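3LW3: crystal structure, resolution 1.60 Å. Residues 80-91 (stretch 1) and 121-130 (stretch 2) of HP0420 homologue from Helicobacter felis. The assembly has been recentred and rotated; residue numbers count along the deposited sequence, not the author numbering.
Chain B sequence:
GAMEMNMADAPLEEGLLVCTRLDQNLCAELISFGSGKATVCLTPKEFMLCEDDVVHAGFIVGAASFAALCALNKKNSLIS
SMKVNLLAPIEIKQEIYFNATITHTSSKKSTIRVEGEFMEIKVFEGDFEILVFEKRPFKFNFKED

Stretch 1 80-91: SSMKVNLLAPIE
Stretch 2 121-130: IKVFEGDFEI

Residues 80-86 and 121-130 form neighbouring antiparallel strands, their axes 4.7 Å apart at closest approach and their N-to-C directions 173° apart. The register pairs Ser-81 with Glu-129, and each step forward in stretch 1 is a step back in stretch 2, ending with Leu-86 opposite Phe-124. Together the stretches bury 785 Å².

Ser-80 enters with phi/psi of -98/-28°, and its N donates to Glu-129 O at 2.9 Å. Its CA-to-CB bond points sideways (chi1 p), with OG 3.6 Å from Glu-129 CB. Ser-81 is nearly fully extended (-166/163°) and accepts a nearly linear hydrogen bond from Glu-129 N to its O (2.9 Å, 177°). Its small p-rotamer side chain shares a face with Glu-129, so OG packs 3.1 Å from Glu-129 CG, while the m, m rotamer of the glutamate leads its carboxylate away to a partner elsewhere in the structure.

Met-82 (-155/153°) turns to the other, buried face, in a non-hydrogen-bonded pair with Phe-128 at a CA-CA distance of 4.4 Å. Its p, t, p chain places CB 3.8 Å from Phe-128 CD1 and SD 4.9 Å from the Phe-128 ring centroid, an oblique sulfur-aromatic approach; Phe-128 adopts chi1 m. Met-82 CA also makes a CA-H...O contact of 3.2 Å with Asp-127 O.

Lys-83 (-129/120°) and Asp-127 form a closed backbone pair: Lys-83 N to Asp-127 O and Asp-127 N to Lys-83 O are both 3.0 Å. Despite their opposite charges, these side chains do not bridge each other; the t, m, t, m lysine extends away, and both groups find hydrogen bonds elsewhere in the structure.

Val-84 (-141/148°, chi1 m) faces Gly-126 at a CA-CA distance of just 4.0 Å. Glycine suits this site because an ideal CB would lie 2.7 Å from Val-84 CG1, a clash. The valine packs against both aromatic rings, with CG1 3.9 Å from Phe-128 CZ and CB 3.8 Å from Phe-124 CZ.

Asn-85 (-121/122°, chi1 m) closes the next backbone pair, its N donating to Glu-125 O (2.8 Å) and its O accepting from Glu-125 N (3.0 Å). On this polar face Asn-85 OD1 and Glu-125 OE2 lie 3.2 Å apart but, as two acceptors, form no hydrogen bond. Glu-125 (chi1 p, chi2 t) is engaged within its own strand, where Lys-122 NZ forms a 2.6 Å salt bridge with Glu-125 OE1.

Leu-86 (-97/95°; m, p) returns to the apolar face, CD1 4.2 Å from Phe-124 CE1, with Phe-124 in chi1 t. Leu-87 leaves the strand at -74/-22°, yet its N still reaches Val-123 O (2.9 Å, 136°). Its CA-to-CB bond points toward stretch 2, and the m, t rotamer sets CD1 4.1 Å from Lys-122 CG. A water donates to Val-123 O at 2.9 Å and weakly to Ala-88 O at 3.3 Å. Beyond Pro-89, which makes no contact, Ile-90 (m, m) folds back, CD1 4.2 Å from Val-123 CG2; Glu-91 lies out of reach.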

# COMPACT_ATOMS: atom_id res chain seq x y z
N SER B 80 -6.39 -9.12 2.21
CA SER B 80 -6.54 -10.01 1.04
C SER B 80 -6.84 -9.28 -0.27
O SER B 80 -6.53 -9.80 -1.37
CB SER B 80 -7.63 -11.07 1.29
OG SER B 80 -8.85 -10.45 1.66
N SER B 81 -7.47 -8.12 -0.19
CA SER B 81 -7.80 -7.36 -1.40
C SER B 81 -8.20 -5.95 -1.04
O SER B 81 -8.50 -5.64 0.12
CB SER B 81 -8.89 -8.03 -2.24
OG SER B 81 -10.12 -7.97 -1.58
N MET B 82 -8.17 -5.08 -2.04
CA MET B 82 -8.60 -3.71 -1.86
C MET B 82 -9.04 -3.10 -3.16
O MET B 82 -8.60 -3.51 -4.24
CB MET B 82 -7.45 -2.87 -1.29
CG MET B 82 -6.30 -2.66 -2.28
SD MET B 82 -4.83 -1.90 -1.54
CE MET B 82 -4.26 -3.12 -0.39
N LYS B 83 -9.94 -2.12 -3.07
CA LYS B 83 -10.36 -1.30 -4.18
C LYS B 83 -10.23 0.14 -3.70
O LYS B 83 -10.86 0.53 -2.71
CB LYS B 83 -11.80 -1.59 -4.54
CG LYS B 83 -12.18 -1.01 -5.90
CD LYS B 83 -12.60 0.48 -5.80
CE LYS B 83 -12.45 1.22 -7.15
NZ LYS B 83 -11.11 0.90 -7.76
N VAL B 84 -9.41 0.94 -4.36
CA VAL B 84 -9.04 2.24 -3.81
C VAL B 84 -8.97 3.31 -4.90
O VAL B 84 -8.59 3.02 -6.07
CB VAL B 84 -7.71 2.23 -2.98
CG1 VAL B 84 -7.74 1.19 -1.89
CG2 VAL B 84 -6.54 2.04 -3.86
N ASN B 85 -9.31 4.53 -4.50
CA ASN B 85 -9.29 5.72 -5.37
C ASN B 85 -8.35 6.75 -4.75
O ASN B 85 -8.52 7.15 -3.57
CB ASN B 85 -10.67 6.35 -5.50
CG ASN B 85 -11.68 5.41 -6.15
OD1 ASN B 85 -12.82 5.32 -5.70
ND2 ASN B 85 -11.27 4.71 -7.18
N LEU B 86 -7.34 7.12 -5.52
CA LEU B 86 -6.38 8.13 -5.12
C LEU B 86 -6.86 9.41 -5.76
O LEU B 86 -6.63 9.65 -6.96
CB LEU B 86 -4.95 7.75 -5.54
CG LEU B 86 -4.36 6.54 -4.78
CD1 LEU B 86 -5.01 5.24 -5.09
CD2 LEU B 86 -2.84 6.39 -5.01
N LEU B 87 -7.61 10.21 -5.01
CA LEU B 87 -8.37 11.33 -5.61
C LEU B 87 -7.54 12.53 -6.04
O LEU B 87 -7.97 13.32 -6.89
CB LEU B 87 -9.53 11.77 -4.71
CG LEU B 87 -10.50 10.64 -4.33
CD1 LEU B 87 -11.57 11.11 -3.39
CD2 LEU B 87 -11.15 10.15 -5.60
N ALA B 88 -6.37 12.68 -5.45
CA ALA B 88 -5.50 13.80 -5.78
C ALA B 88 -4.06 13.47 -5.41
O ALA B 88 -3.83 12.68 -4.44
CB ALA B 88 -5.96 15.04 -5.02
N PRO B 89 -3.08 14.08 -6.16
CA PRO B 89 -1.67 13.87 -5.85
C PRO B 89 -1.30 14.59 -4.56
O PRO B 89 -1.75 15.69 -4.33
CB PRO B 89 -0.93 14.51 -7.04
CG PRO B 89 -1.85 15.54 -7.53
CD PRO B 89 -3.25 14.92 -7.37
N ILE B 90 -0.49 13.97 -3.74
CA ILE B 90 -0.11 14.53 -2.46
C ILE B 90 1.38 14.94 -2.54
O ILE B 90 2.20 14.23 -3.17
CB ILE B 90 -0.35 13.44 -1.33
CG1 ILE B 90 -1.80 12.96 -1.32
CG2 ILE B 90 -0.01 13.96 0.02
CD1 ILE B 90 -2.81 14.04 -1.31
N GLU B 91 1.70 16.07 -1.91
CA GLU B 91 3.08 16.57 -1.81
C GLU B 91 3.59 16.41 -0.40
O GLU B 91 2.78 16.29 0.55
CB GLU B 91 3.13 18.08 -2.16
CG GLU B 91 2.71 18.41 -3.56
CD GLU B 91 2.57 19.93 -3.74
OE1 GLU B 91 1.42 20.43 -3.77
OE2 GLU B 91 3.62 20.60 -3.80
N ILE B 121 -10.77 17.64 3.70
CA ILE B 121 -11.22 17.42 2.33
C ILE B 121 -10.81 16.03 1.90
O ILE B 121 -9.66 15.68 2.06
CB ILE B 121 -10.59 18.44 1.39
CG1 ILE B 121 -10.90 19.87 1.88
CG2 ILE B 121 -11.07 18.17 -0.03
CD1 ILE B 121 -9.87 20.91 1.48
N LYS B 122 -11.74 15.23 1.40
CA LYS B 122 -11.44 13.84 1.07
C LYS B 122 -10.47 13.81 -0.12
O LYS B 122 -10.77 14.41 -1.17
CB LYS B 122 -12.69 13.05 0.70
CG LYS B 122 -12.42 11.55 0.59
CD LYS B 122 -13.70 10.75 0.71
CE LYS B 122 -14.68 11.20 -0.31
NZ LYS B 122 -15.78 10.14 -0.45
N VAL B 123 -9.34 13.13 0.03
CA VAL B 123 -8.37 12.98 -1.07
C VAL B 123 -8.04 11.50 -1.37
O VAL B 123 -7.28 11.18 -2.30
CB VAL B 123 -7.05 13.72 -0.79
CG1 VAL B 123 -7.30 15.24 -0.71
CG2 VAL B 123 -6.44 13.18 0.53
N PHE B 124 -8.65 10.59 -0.59
CA PHE B 124 -8.47 9.15 -0.77
C PHE B 124 -9.72 8.44 -0.28
O PHE B 124 -10.32 8.82 0.74
CB PHE B 124 -7.26 8.68 0.07
CG PHE B 124 -7.05 7.19 0.05
CD1 PHE B 124 -6.25 6.60 -0.94
CD2 PHE B 124 -7.69 6.38 0.99
CE1 PHE B 124 -6.08 5.23 -0.99
CE2 PHE B 124 -7.51 4.99 0.95
CZ PHE B 124 -6.69 4.43 -0.02
N GLU B 125 -10.10 7.38 -0.98
CA GLU B 125 -11.17 6.52 -0.43
C GLU B 125 -10.93 5.06 -0.85
O GLU B 125 -10.47 4.82 -1.99
CB GLU B 125 -12.55 7.04 -0.84
CG GLU B 125 -12.85 6.86 -2.31
CD GLU B 125 -14.01 7.74 -2.86
OE1 GLU B 125 -14.83 8.29 -2.08
OE2 GLU B 125 -14.09 7.85 -4.11
N GLY B 126 -11.15 4.11 0.05
CA GLY B 126 -10.96 2.73 -0.31
C GLY B 126 -11.70 1.75 0.56
O GLY B 126 -12.00 2.09 1.70
N ASP B 127 -11.96 0.56 0.03
CA ASP B 127 -12.45 -0.59 0.82
C ASP B 127 -11.39 -1.69 0.85
O ASP B 127 -10.83 -2.05 -0.21
CB ASP B 127 -13.78 -1.11 0.25
CG ASP B 127 -14.89 -0.10 0.41
OD1 ASP B 127 -15.10 0.35 1.54
OD2 ASP B 127 -15.53 0.31 -0.58
N PHE B 128 -11.10 -2.20 2.03
CA PHE B 128 -10.10 -3.25 2.23
C PHE B 128 -10.81 -4.51 2.73
O PHE B 128 -11.70 -4.41 3.57
CB PHE B 128 -9.06 -2.82 3.27
CG PHE B 128 -8.24 -1.64 2.82
CD1 PHE B 128 -6.99 -1.83 2.29
CD2 PHE B 128 -8.79 -0.35 2.85
CE1 PHE B 128 -6.26 -0.74 1.81
CE2 PHE B 128 -8.08 0.74 2.39
CZ PHE B 128 -6.82 0.53 1.84
N GLU B 129 -10.41 -5.66 2.25
CA GLU B 129 -10.95 -6.91 2.75
C GLU B 129 -9.81 -7.52 3.57
O GLU B 129 -8.65 -7.53 3.11
CB GLU B 129 -11.36 -7.85 1.62
CG GLU B 129 -12.24 -7.20 0.56
CD GLU B 129 -13.61 -6.81 1.06
OE1 GLU B 129 -14.10 -7.52 1.97
OE2 GLU B 129 -14.21 -5.80 0.54
N ILE B 130 -10.14 -7.98 4.78
CA ILE B 130 -9.18 -8.53 5.69
C ILE B 130 -9.59 -9.93 6.08
O ILE B 130 -10.76 -10.13 6.39
CB ILE B 130 -8.99 -7.64 6.96
CG1 ILE B 130 -8.43 -6.24 6.56
CG2 ILE B 130 -8.14 -8.39 7.98
CD1 ILE B 130 -8.44 -5.23 7.69
O HOH W 1 -4.69 9.94 -2.73